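Local atomic coordinates of dipeptidase AC. Metallo peptidase. MEROPS family M19 (Rhodobacter sphaeroides, PDB entry 3LY0), a protein that probably acts as a zinc-dependent dipeptidase, and binds two zinc ions together with a phosphinate mimic of the dipeptide L-Ala-D-Ala. Residues L20-A25 with P62-A67; G12-L17 with G38-P43; A68-M73 with E80-P85. One frame throughout, in Å; residues are numbered along the deposited sequence.

Overall arrangement
Along the chain, strand 13-14 leads through the zinc-binding residues of contact 2 into helix 16-22, whose last turn supplies the first half of contact 1. Contact 2 closes when residues 38-43, at the start of helix 42-48, return to pack against residues 12-17. The chain then runs through strand 50-57 to the loop 62-67, where contact 1 closes; contacts 1 and 2 therefore cross rather than nest. Both touch the bound phosphinate inhibitor. Contact 3 follows in series, a short closure between helix 68-75 and the segment 80-85. It adjoins contact 1, where Gln63 OE1 probably hydrogen-bonds His69 NE2, but does not touch contact 2.

Contact 1 of 3, residues L20-A25 with P62-A67; sequences LLRNPA and PQAHDA. With LY0 ((2R)-3-[(R)-[(1R)-1-aminoethyl](hydroxy)phosphoryl]-2-methylpropanoic acid), chain C.
Arg22 and Asp66 form an end-on, two-pronged salt bridge between the last turn of helix 16-22 and the loop that leads to helix 68-75. NH1 of Arg22 donates to OD2 of Asp66 over 2.8 Å, with an N-H...O angle of 159°. NH2 of Arg22 reaches OD1 of Asp66 at 3.1 Å. Each oxygen is met on its syn side and the two flat groups lie only 9° from coplanar, so the pair of bonds also fixes the twist of the carboxylate. The arginine chain runs extended from CG to NE and bridges backbones whose nearest CA atoms, those of Arg22 and Ala64, are 11.6 Å apart. Around the guanidinium the packing is light: NH2 of Arg22 passes CB of Ala64 at 3.6 Å and lies 3.9 Å from CE1 of His65.

Asp66 has its CG between the backbone N and the carbonyl carbon (chi1 55°), which turns OD1 back over one face of the His65 ring, near its rim. Over the opposite face, also offset toward the rim, lies the methyl C1 of the inhibitor, 3.2 Å from CG of His65. The salt bridge thus lies behind a residue of the ligand pocket, and His65 ND1 is held by a hydrogen bond with Tyr58 OH. A type I turn from Ala64 to Ala67, closed by Ala67 N to Ala64 O at 2.9 Å, shapes the loop. Leu20 and Leu21 pack on helix 89-109, while Asp66 touches Glu71 of helix 68-75, for which Ala67 is the N-cap residue.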
loop_
_atom_site.group_PDB
_atom_site.type_symbol
_atom_site.label_atom_id
_atom_site.label_comp_id
_atom_site.label_asym_id
_atom_site.label_seq_id
_atom_site.Cartn_x
_atom_site.Cartn_y
_atom_site.Cartn_z
ATOM N N LEU A 20 3.370 5.370 15.199
ATOM C CA LEU A 20 4.562 5.816 15.909
ATOM C C LEU A 20 4.728 7.328 15.798
ATOM O O LEU A 20 5.144 7.982 16.757
ATOM C CB LEU A 20 5.810 5.071 15.419
ATOM C CG LEU A 20 5.717 3.547 15.586
ATOM C CD1 LEU A 20 7.019 2.859 15.227
ATOM C CD2 LEU A 20 5.274 3.160 17.011
ATOM N N LEU A 21 4.391 7.882 14.637
ATOM C CA LEU A 21 4.409 9.332 14.446
ATOM C C LEU A 21 3.496 10.007 15.459
ATOM O O LEU A 21 3.838 11.054 16.016
ATOM C CB LEU A 21 3.952 9.708 13.029
ATOM C CG LEU A 21 4.034 11.205 12.683
ATOM C CD1 LEU A 21 5.478 11.667 12.575
ATOM C CD2 LEU A 21 3.266 11.533 11.400
ATOM N N ARG A 22 2.340 9.399 15.699
ATOM C CA ARG A 22 1.315 10.013 16.541
ATOM C C ARG A 22 1.562 9.864 18.040
ATOM O O ARG A 22 1.017 10.628 18.832
ATOM C CB ARG A 22 -0.075 9.498 16.157
ATOM C CG ARG A 22 -0.534 10.049 14.814
ATOM C CD ARG A 22 -1.802 9.405 14.303
ATOM N NE ARG A 22 -2.364 10.198 13.209
ATOM C CZ ARG A 22 -3.502 9.924 12.581
ATOM N NH1 ARG A 22 -4.216 8.864 12.931
ATOM N NH2 ARG A 22 -3.929 10.719 11.605
ATOM N N ASN A 23 2.384 8.896 18.429
ATOM C CA ASN A 23 2.705 8.701 19.846
ATOM C C ASN A 23 4.131 8.182 20.021
ATOM O O ASN A 23 4.339 7.059 20.473
ATOM C CB ASN A 23 1.702 7.751 20.509
ATOM C CG ASN A 23 1.817 7.735 22.031
ATOM O OD1 ASN A 23 2.706 8.363 22.616
ATOM N ND2 ASN A 23 0.915 7.003 22.680
ATOM N N PRO A 24 5.122 8.997 19.640
ATOM C CA PRO A 24 6.503 8.510 19.663
ATOM C C PRO A 24 6.983 8.145 21.068
ATOM O O PRO A 24 7.819 7.256 21.223
ATOM C CB PRO A 24 7.306 9.697 19.101
ATOM C CG PRO A 24 6.423 10.891 19.301
ATOM C CD PRO A 24 5.026 10.383 19.148
ATOM N N ALA A 25 6.450 8.823 22.079
ATOM C CA ALA A 25 6.860 8.571 23.454
ATOM C C ALA A 25 6.540 7.143 23.884
ATOM O O ALA A 25 7.236 6.575 24.725
ATOM C CB ALA A 25 6.199 9.568 24.400
ATOM N N PRO A 62 -3.328 18.643 7.491
ATOM C CA PRO A 62 -3.863 19.179 8.752
ATOM C C PRO A 62 -5.229 18.591 9.107
ATOM O O PRO A 62 -5.479 18.288 10.281
ATOM C CB PRO A 62 -3.963 20.680 8.475
ATOM C CG PRO A 62 -2.873 20.934 7.472
ATOM C CD PRO A 62 -2.899 19.714 6.577
ATOM N N GLN A 63 -6.100 18.437 8.112
ATOM C CA GLN A 63 -7.289 17.614 8.259
ATOM C C GLN A 63 -6.869 16.214 7.835
ATOM O O GLN A 63 -6.861 15.905 6.645
ATOM C CB GLN A 63 -8.416 18.092 7.339
ATOM C CG GLN A 63 -8.967 19.484 7.617
ATOM C CD GLN A 63 -9.875 19.978 6.494
ATOM O OE1 GLN A 63 -10.989 19.474 6.303
ATOM N NE2 GLN A 63 -9.403 20.970 5.748
ATOM N N ALA A 64 -6.506 15.375 8.795
ATOM C CA ALA A 64 -5.961 14.063 8.457
ATOM C C ALA A 64 -7.022 13.173 7.809
ATOM O O ALA A 64 -8.221 13.457 7.885
ATOM C CB ALA A 64 -5.376 13.397 9.685
ATOM N N HIS A 65 -6.569 12.099 7.166
ATOM C CA HIS A 65 -7.458 11.182 6.449
ATOM C C HIS A 65 -8.556 10.617 7.340
ATOM O O HIS A 65 -9.645 10.297 6.861
ATOM C CB HIS A 65 -6.654 10.015 5.885
ATOM C CG HIS A 65 -6.103 9.113 6.943
ATOM N ND1 HIS A 65 -4.982 9.429 7.678
ATOM C CD2 HIS A 65 -6.529 7.912 7.402
ATOM C CE1 HIS A 65 -4.739 8.460 8.542
ATOM N NE2 HIS A 65 -5.661 7.526 8.394
ATOM N N ASP A 66 -8.274 10.482 8.632
ATOM C CA ASP A 66 -9.254 9.927 9.559
ATOM C C ASP A 66 -9.955 10.993 10.404
ATOM O O ASP A 66 -10.526 10.686 11.450
ATOM C CB ASP A 66 -8.623 8.855 10.454
ATOM C CG ASP A 66 -7.398 9.359 11.197
ATOM O OD1 ASP A 66 -6.926 10.479 10.894
ATOM O OD2 ASP A 66 -6.911 8.628 12.087
ATOM N N ALA A 67 -9.917 12.239 9.945
ATOM C CA ALA A 67 -10.700 13.297 10.580
ATOM C C ALA A 67 -12.170 12.874 10.626
ATOM O O ALA A 67 -12.661 12.196 9.719
ATOM C CB ALA A 67 -10.538 14.603 9.831
HETATM P P LY0 C . -4.128 5.294 3.141
HETATM C C1 LY0 C . -4.259 7.451 4.910
HETATM N N1 LY0 C . -2.075 6.351 4.505
HETATM C C2 LY0 C . -3.511 6.168 4.620
HETATM C C4 LY0 C . -5.840 4.691 3.426
HETATM C C5 LY0 C . -6.822 5.001 2.331
HETATM C C6 LY0 C . -6.292 4.680 0.960
HETATM C C7 LY0 C . -8.224 4.512 2.591
HETATM O O31 LY0 C . -3.158 4.160 2.909
HETATM O O32 LY0 C . -4.059 6.264 1.915
HETATM O O61 LY0 C . -6.943 5.166 -0.127
HETATM O O62 LY0 C . -5.257 4.011 0.801
#

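Contact 2 of 3, residues G12-L17 with G38-P43; sequences GHNDFL and GHLDLP. With ZN (zinc ion), chain D; LY0 ((2R)-3-[(R)-[(1R)-1-aminoethyl](hydroxy)phosphoryl]-2-methylpropanoic acid), chain C.
Leu40 drives its CD1 methyl against the amide of Asn14 and its CB against the ring of Phe16, making the tight, wholly buried part of this contact. CD1 of Leu40 is 3.5 Å from CG of Asn14, while CB of Leu40 lies 3.9 Å from CD2 of Phe16. The phenyl ring, swung anti to the backbone N of Phe16 (chi1 -180°), also brings CE2 to 3.3 Å from the carbonyl O of Leu40, an oxygen that Arg19 NH1 satisfies by a hydrogen bond.

Packed by Leu40, Asn14 is itself tied down: its OD1 accepts from N of Phe16 at 2.8 Å, in the carbonyl plane on a lone pair (N-H...O 159°). This Asx turn spans Asp15 and so holds the backbone of a zinc ligand. Asp15 grips one zinc ion with both carboxylate oxygens, OD1 at 2.3 Å and OD2 at 2.2 Å, and His13 NE2 binds the same ion at 2.2 Å. Glu139 and the inhibitor atoms N1 and O31 complete that site.

On the looser side, Gly38 is exposed and His39 partly so, the chain approaching residues 12-17 only at Leu40. Asp41, buried at the N-cap of helix 42-48, turns its carboxylate away from Phe16, caps a backbone N of that helix and forms a salt bridge with Arg44. The buried side continues into the barrel: the backbone of Asn14 bonds to Phe54 and Ala56 of strand 50-57, and Phe16 also packs on Ile30 of helix 27-32 and on Met106 of helix 89-109.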
loop_
_atom_site.group_PDB
_atom_site.type_symbol
_atom_site.label_atom_id
_atom_site.label_comp_id
_atom_site.label_asym_id
_atom_site.label_seq_id
_atom_site.Cartn_x
_atom_site.Cartn_y
_atom_site.Cartn_z
ATOM N N GLY A 12 1.496 -5.698 0.831
ATOM C CA GLY A 12 1.795 -4.580 -0.054
ATOM C C GLY A 12 1.780 -3.181 0.548
ATOM O O GLY A 12 2.342 -2.269 -0.050
ATOM N N HIS A 13 1.142 -2.985 1.699
ATOM C CA HIS A 13 1.001 -1.631 2.237
ATOM C C HIS A 13 0.449 -1.581 3.649
ATOM O O HIS A 13 -0.672 -2.029 3.885
ATOM C CB HIS A 13 0.066 -0.798 1.350
ATOM C CG HIS A 13 0.048 0.652 1.710
ATOM N ND1 HIS A 13 0.939 1.555 1.166
ATOM C CD2 HIS A 13 -0.725 1.358 2.574
ATOM C CE1 HIS A 13 0.695 2.756 1.658
ATOM N NE2 HIS A 13 -0.301 2.666 2.517
ATOM N N ASN A 14 1.210 -1.000 4.575
ATOM C CA ASN A 14 0.637 -0.690 5.884
ATOM C C ASN A 14 1.088 0.669 6.378
ATOM O O ASN A 14 2.122 1.178 5.943
ATOM C CB ASN A 14 0.949 -1.786 6.924
ATOM C CG ASN A 14 2.343 -1.663 7.508
ATOM O OD1 ASN A 14 2.637 -0.743 8.275
ATOM N ND2 ASN A 14 3.213 -2.604 7.157
ATOM N N ASP A 15 0.293 1.246 7.277
ATOM C CA ASP A 15 0.582 2.549 7.850
ATOM C C ASP A 15 0.904 2.485 9.340
ATOM O O ASP A 15 0.618 3.418 10.084
ATOM C CB ASP A 15 -0.582 3.502 7.586
ATOM C CG ASP A 15 -0.742 3.810 6.114
ATOM O OD1 ASP A 15 0.163 4.449 5.534
ATOM O OD2 ASP A 15 -1.753 3.402 5.518
ATOM N N PHE A 16 1.520 1.389 9.773
ATOM C CA PHE A 16 1.935 1.292 11.163
ATOM C C PHE A 16 2.794 2.480 11.604
ATOM O O PHE A 16 2.688 2.928 12.740
ATOM C CB PHE A 16 2.689 -0.009 11.411
ATOM C CG PHE A 16 3.137 -0.181 12.828
ATOM C CD1 PHE A 16 4.473 -0.047 13.155
ATOM C CD2 PHE A 16 2.216 -0.443 13.831
ATOM C CE1 PHE A 16 4.900 -0.197 14.463
ATOM C CE2 PHE A 16 2.625 -0.587 15.140
ATOM C CZ PHE A 16 3.972 -0.469 15.458
ATOM N N LEU A 17 3.638 2.996 10.716
ATOM C CA LEU A 17 4.514 4.104 11.091
ATOM C C LEU A 17 3.721 5.339 11.525
ATOM O O LEU A 17 4.203 6.143 12.321
ATOM C CB LEU A 17 5.478 4.460 9.953
ATOM C CG LEU A 17 6.580 3.434 9.670
ATOM C CD1 LEU A 17 7.306 3.800 8.396
ATOM C CD2 LEU A 17 7.562 3.345 10.851
ATOM N N GLY A 38 -5.469 -0.579 17.070
ATOM C CA GLY A 38 -4.980 -0.694 15.709
ATOM C C GLY A 38 -4.860 -2.121 15.215
ATOM O O GLY A 38 -5.432 -3.053 15.794
ATOM N N HIS A 39 -4.107 -2.289 14.135
ATOM C CA HIS A 39 -4.083 -3.546 13.401
ATOM C C HIS A 39 -2.793 -4.326 13.566
ATOM O O HIS A 39 -2.803 -5.554 13.500
ATOM C CB HIS A 39 -4.287 -3.293 11.910
ATOM C CG HIS A 39 -5.654 -2.810 11.556
ATOM N ND1 HIS A 39 -5.900 -2.049 10.434
ATOM C CD2 HIS A 39 -6.851 -2.985 12.166
ATOM C CE1 HIS A 39 -7.191 -1.774 10.369
ATOM N NE2 HIS A 39 -7.791 -2.334 11.407
ATOM N N LEU A 40 -1.690 -3.611 13.759
ATOM C CA LEU A 40 -0.355 -4.209 13.748
ATOM C C LEU A 40 0.444 -3.923 15.013
ATOM O O LEU A 40 0.270 -2.885 15.663
ATOM C CB LEU A 40 0.454 -3.689 12.548
ATOM C CG LEU A 40 0.042 -4.197 11.165
ATOM C CD1 LEU A 40 0.623 -3.280 10.081
ATOM C CD2 LEU A 40 0.484 -5.626 10.959
ATOM N N ASP A 41 1.334 -4.863 15.333
ATOM C CA ASP A 41 2.450 -4.696 16.257
ATOM C C ASP A 41 3.238 -5.995 16.143
ATOM O O ASP A 41 2.775 -6.938 15.502
ATOM C CB ASP A 41 1.997 -4.409 17.699
ATOM C CG ASP A 41 0.926 -5.363 18.184
ATOM O OD1 ASP A 41 1.216 -6.574 18.287
ATOM O OD2 ASP A 41 -0.206 -4.893 18.468
ATOM N N LEU A 42 4.426 -6.051 16.723
ATOM C CA LEU A 42 5.269 -7.222 16.488
ATOM C C LEU A 42 4.635 -8.545 16.973
ATOM O O LEU A 42 4.593 -9.520 16.218
ATOM C CB LEU A 42 6.681 -7.006 17.043
ATOM C CG LEU A 42 7.670 -8.142 16.752
ATOM C CD1 LEU A 42 7.692 -8.501 15.273
ATOM C CD2 LEU A 42 9.057 -7.776 17.246
ATOM N N PRO A 43 4.120 -8.576 18.219
ATOM C CA PRO A 43 3.510 -9.831 18.671
ATOM C C PRO A 43 2.351 -10.284 17.786
ATOM O O PRO A 43 2.282 -11.472 17.450
ATOM C CB PRO A 43 3.028 -9.496 20.086
ATOM C CG PRO A 43 3.952 -8.412 20.544
ATOM C CD PRO A 43 4.181 -7.574 19.294
HETATM ZN ZN ZN D . -1.094 4.414 3.657
HETATM P P LY0 C . -4.128 5.294 3.141
HETATM C C1 LY0 C . -4.259 7.451 4.910
HETATM N N1 LY0 C . -2.075 6.351 4.505
HETATM C C2 LY0 C . -3.511 6.168 4.620
HETATM C C4 LY0 C . -5.840 4.691 3.426
HETATM C C5 LY0 C . -6.822 5.001 2.331
HETATM C C6 LY0 C . -6.292 4.680 0.960
HETATM C C7 LY0 C . -8.224 4.512 2.591
HETATM O O31 LY0 C . -3.158 4.160 2.909
HETATM O O32 LY0 C . -4.059 6.264 1.915
HETATM O O61 LY0 C . -6.943 5.166 -0.127
HETATM O O62 LY0 C . -5.257 4.011 0.801
#

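Contact 3 of 3, residues A68-M73 with E80-P85; sequences AHFEAM and ELPLPP
Met73 and Phe70, one helical turn apart, receive Leu81 in a helix-on-loop packing at the surface of this TIM-barrel-family protein, where helix 68-75 meets the end of strand 79-80 and the extended chain that follows. At the base, CB of Met73 touches CD1 of Leu81 at 3.9 Å. CG of Met73, 4.7 Å from CD1 of Leu81, carries the chain past the leucine, whose side chain points the other way. SD of Met73 comes 4.1 Å from CD1 of Leu81. A bend at the last torsion (chi3 60°) then folds CE of Met73 in to 3.5 Å from CD1 of Leu81. The second methyl of Leu81, CD2, lies obliquely beside the Phe70 side chain, 3.8 Å from its CB, so the two methyls reach one residue each. With an alanine here both methyls are gone, which is likely to open a gap between Phe70 and Met73 and leave the methionine tip freer to turn. Farther along, CE1 of Phe70 only brushes CD of Pro82 at 4.4 Å. The backbone of Leu81 is bonded to Phe178 of the ligand pocket, and Glu80 salt-bridges Arg179. The carbonyl O of Glu80 lies 3.2 Å from CE of Met73.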
loop_
_atom_site.group_PDB
_atom_site.type_symbol
_atom_site.label_atom_id
_atom_site.label_comp_id
_atom_site.label_asym_id
_atom_site.label_seq_id
_atom_site.Cartn_x
_atom_site.Cartn_y
_atom_site.Cartn_z
ATOM N N ALA A 68 -12.867 13.266 11.688
ATOM C CA ALA A 68 -14.240 12.825 11.917
ATOM C C ALA A 68 -15.166 13.139 10.747
ATOM O O ALA A 68 -16.004 12.317 10.374
ATOM C CB ALA A 68 -14.785 13.436 13.207
ATOM N N HIS A 69 -15.028 14.325 10.162
ATOM C CA HIS A 69 -15.923 14.703 9.073
ATOM C C HIS A 69 -15.726 13.830 7.829
ATOM O O HIS A 69 -16.681 13.535 7.120
ATOM C CB HIS A 69 -15.861 16.209 8.756
ATOM C CG HIS A 69 -14.477 16.743 8.540
ATOM N ND1 HIS A 69 -13.523 16.760 9.532
ATOM C CD2 HIS A 69 -13.904 17.318 7.456
ATOM C CE1 HIS A 69 -12.410 17.301 9.063
ATOM N NE2 HIS A 69 -12.617 17.652 7.806
ATOM N N PHE A 70 -14.493 13.396 7.584
ATOM C CA PHE A 70 -14.222 12.520 6.448
ATOM C C PHE A 70 -14.782 11.119 6.674
ATOM O O PHE A 70 -15.382 10.526 5.779
ATOM C CB PHE A 70 -12.718 12.428 6.178
ATOM C CG PHE A 70 -12.090 13.731 5.781
ATOM C CD1 PHE A 70 -12.791 14.661 5.023
ATOM C CD2 PHE A 70 -10.787 14.024 6.152
ATOM C CE1 PHE A 70 -12.204 15.861 4.654
ATOM C CE2 PHE A 70 -10.197 15.217 5.780
ATOM C CZ PHE A 70 -10.902 16.137 5.033
ATOM N N GLU A 71 -14.570 10.585 7.870
ATOM C CA GLU A 71 -15.101 9.270 8.197
ATOM C C GLU A 71 -16.615 9.264 8.040
ATOM O O GLU A 71 -17.177 8.352 7.443
ATOM C CB GLU A 71 -14.688 8.845 9.606
ATOM C CG GLU A 71 -13.205 8.521 9.709
ATOM C CD GLU A 71 -12.793 8.064 11.092
ATOM O OE1 GLU A 71 -13.554 8.313 12.052
ATOM O OE2 GLU A 71 -11.700 7.463 11.217
ATOM N N ALA A 72 -17.273 10.297 8.558
ATOM C CA ALA A 72 -18.727 10.383 8.461
ATOM C C ALA A 72 -19.207 10.428 7.012
ATOM O O ALA A 72 -20.197 9.794 6.657
ATOM C CB ALA A 72 -19.249 11.589 9.234
ATOM N N MET A 73 -18.509 11.186 6.175
ATOM C CA MET A 73 -18.882 11.274 4.770
ATOM C C MET A 73 -18.746 9.923 4.081
ATOM O O MET A 73 -19.620 9.510 3.320
ATOM C CB MET A 73 -18.019 12.307 4.049
ATOM C CG MET A 73 -18.235 13.723 4.525
ATOM S SD MET A 73 -17.124 14.865 3.696
ATOM C CE MET A 73 -17.612 14.619 2.010
ATOM N N GLU A 80 -17.972 12.638 -1.943
ATOM C CA GLU A 80 -16.822 13.216 -2.625
ATOM C C GLU A 80 -16.076 14.019 -1.580
ATOM O O GLU A 80 -16.616 14.988 -1.055
ATOM C CB GLU A 80 -17.258 14.206 -3.697
ATOM C CG GLU A 80 -17.948 13.654 -4.920
ATOM C CD GLU A 80 -18.041 14.713 -6.004
ATOM O OE1 GLU A 80 -17.018 15.372 -6.273
ATOM O OE2 GLU A 80 -19.133 14.903 -6.578
ATOM N N LEU A 81 -14.846 13.632 -1.273
ATOM C CA LEU A 81 -14.043 14.389 -0.328
ATOM C C LEU A 81 -13.173 15.387 -1.072
ATOM O O LEU A 81 -12.646 15.082 -2.135
ATOM C CB LEU A 81 -13.166 13.464 0.514
ATOM C CG LEU A 81 -13.823 12.809 1.731
ATOM C CD1 LEU A 81 -15.151 12.148 1.372
ATOM C CD2 LEU A 81 -12.855 11.829 2.418
ATOM N N PRO A 82 -13.035 16.597 -0.518
ATOM C CA PRO A 82 -12.200 17.631 -1.131
ATOM C C PRO A 82 -10.729 17.227 -1.090
ATOM O O PRO A 82 -10.319 16.556 -0.147
ATOM C CB PRO A 82 -12.416 18.839 -0.210
ATOM C CG PRO A 82 -13.682 18.549 0.537
ATOM C CD PRO A 82 -13.680 17.068 0.717
ATOM N N LEU A 83 -9.954 17.623 -2.090
ATOM C CA LEU A 83 -8.505 17.404 -2.049
ATOM C C LEU A 83 -7.865 18.428 -1.121
ATOM O O LEU A 83 -8.205 19.612 -1.173
ATOM C CB LEU A 83 -7.902 17.542 -3.445
ATOM C CG LEU A 83 -8.244 16.435 -4.444
ATOM C CD1 LEU A 83 -7.930 16.876 -5.879
ATOM C CD2 LEU A 83 -7.502 15.147 -4.082
ATOM N N PRO A 84 -6.931 17.985 -0.271
ATOM C CA PRO A 84 -6.177 18.925 0.560
ATOM C C PRO A 84 -5.216 19.739 -0.288
ATOM O O PRO A 84 -4.923 19.385 -1.436
ATOM C CB PRO A 84 -5.369 18.015 1.498
ATOM C CG PRO A 84 -5.897 16.633 1.308
ATOM C CD PRO A 84 -6.506 16.591 -0.064
ATOM N N PRO A 85 -4.706 20.836 0.279
ATOM C CA PRO A 85 -3.672 21.620 -0.398
ATOM C C PRO A 85 -2.352 20.855 -0.499
ATOM O O PRO A 85 -2.085 19.949 0.296
ATOM C CB PRO A 85 -3.477 22.836 0.520
ATOM C CG PRO A 85 -4.564 22.798 1.508
ATOM C CD PRO A 85 -5.086 21.395 1.584
#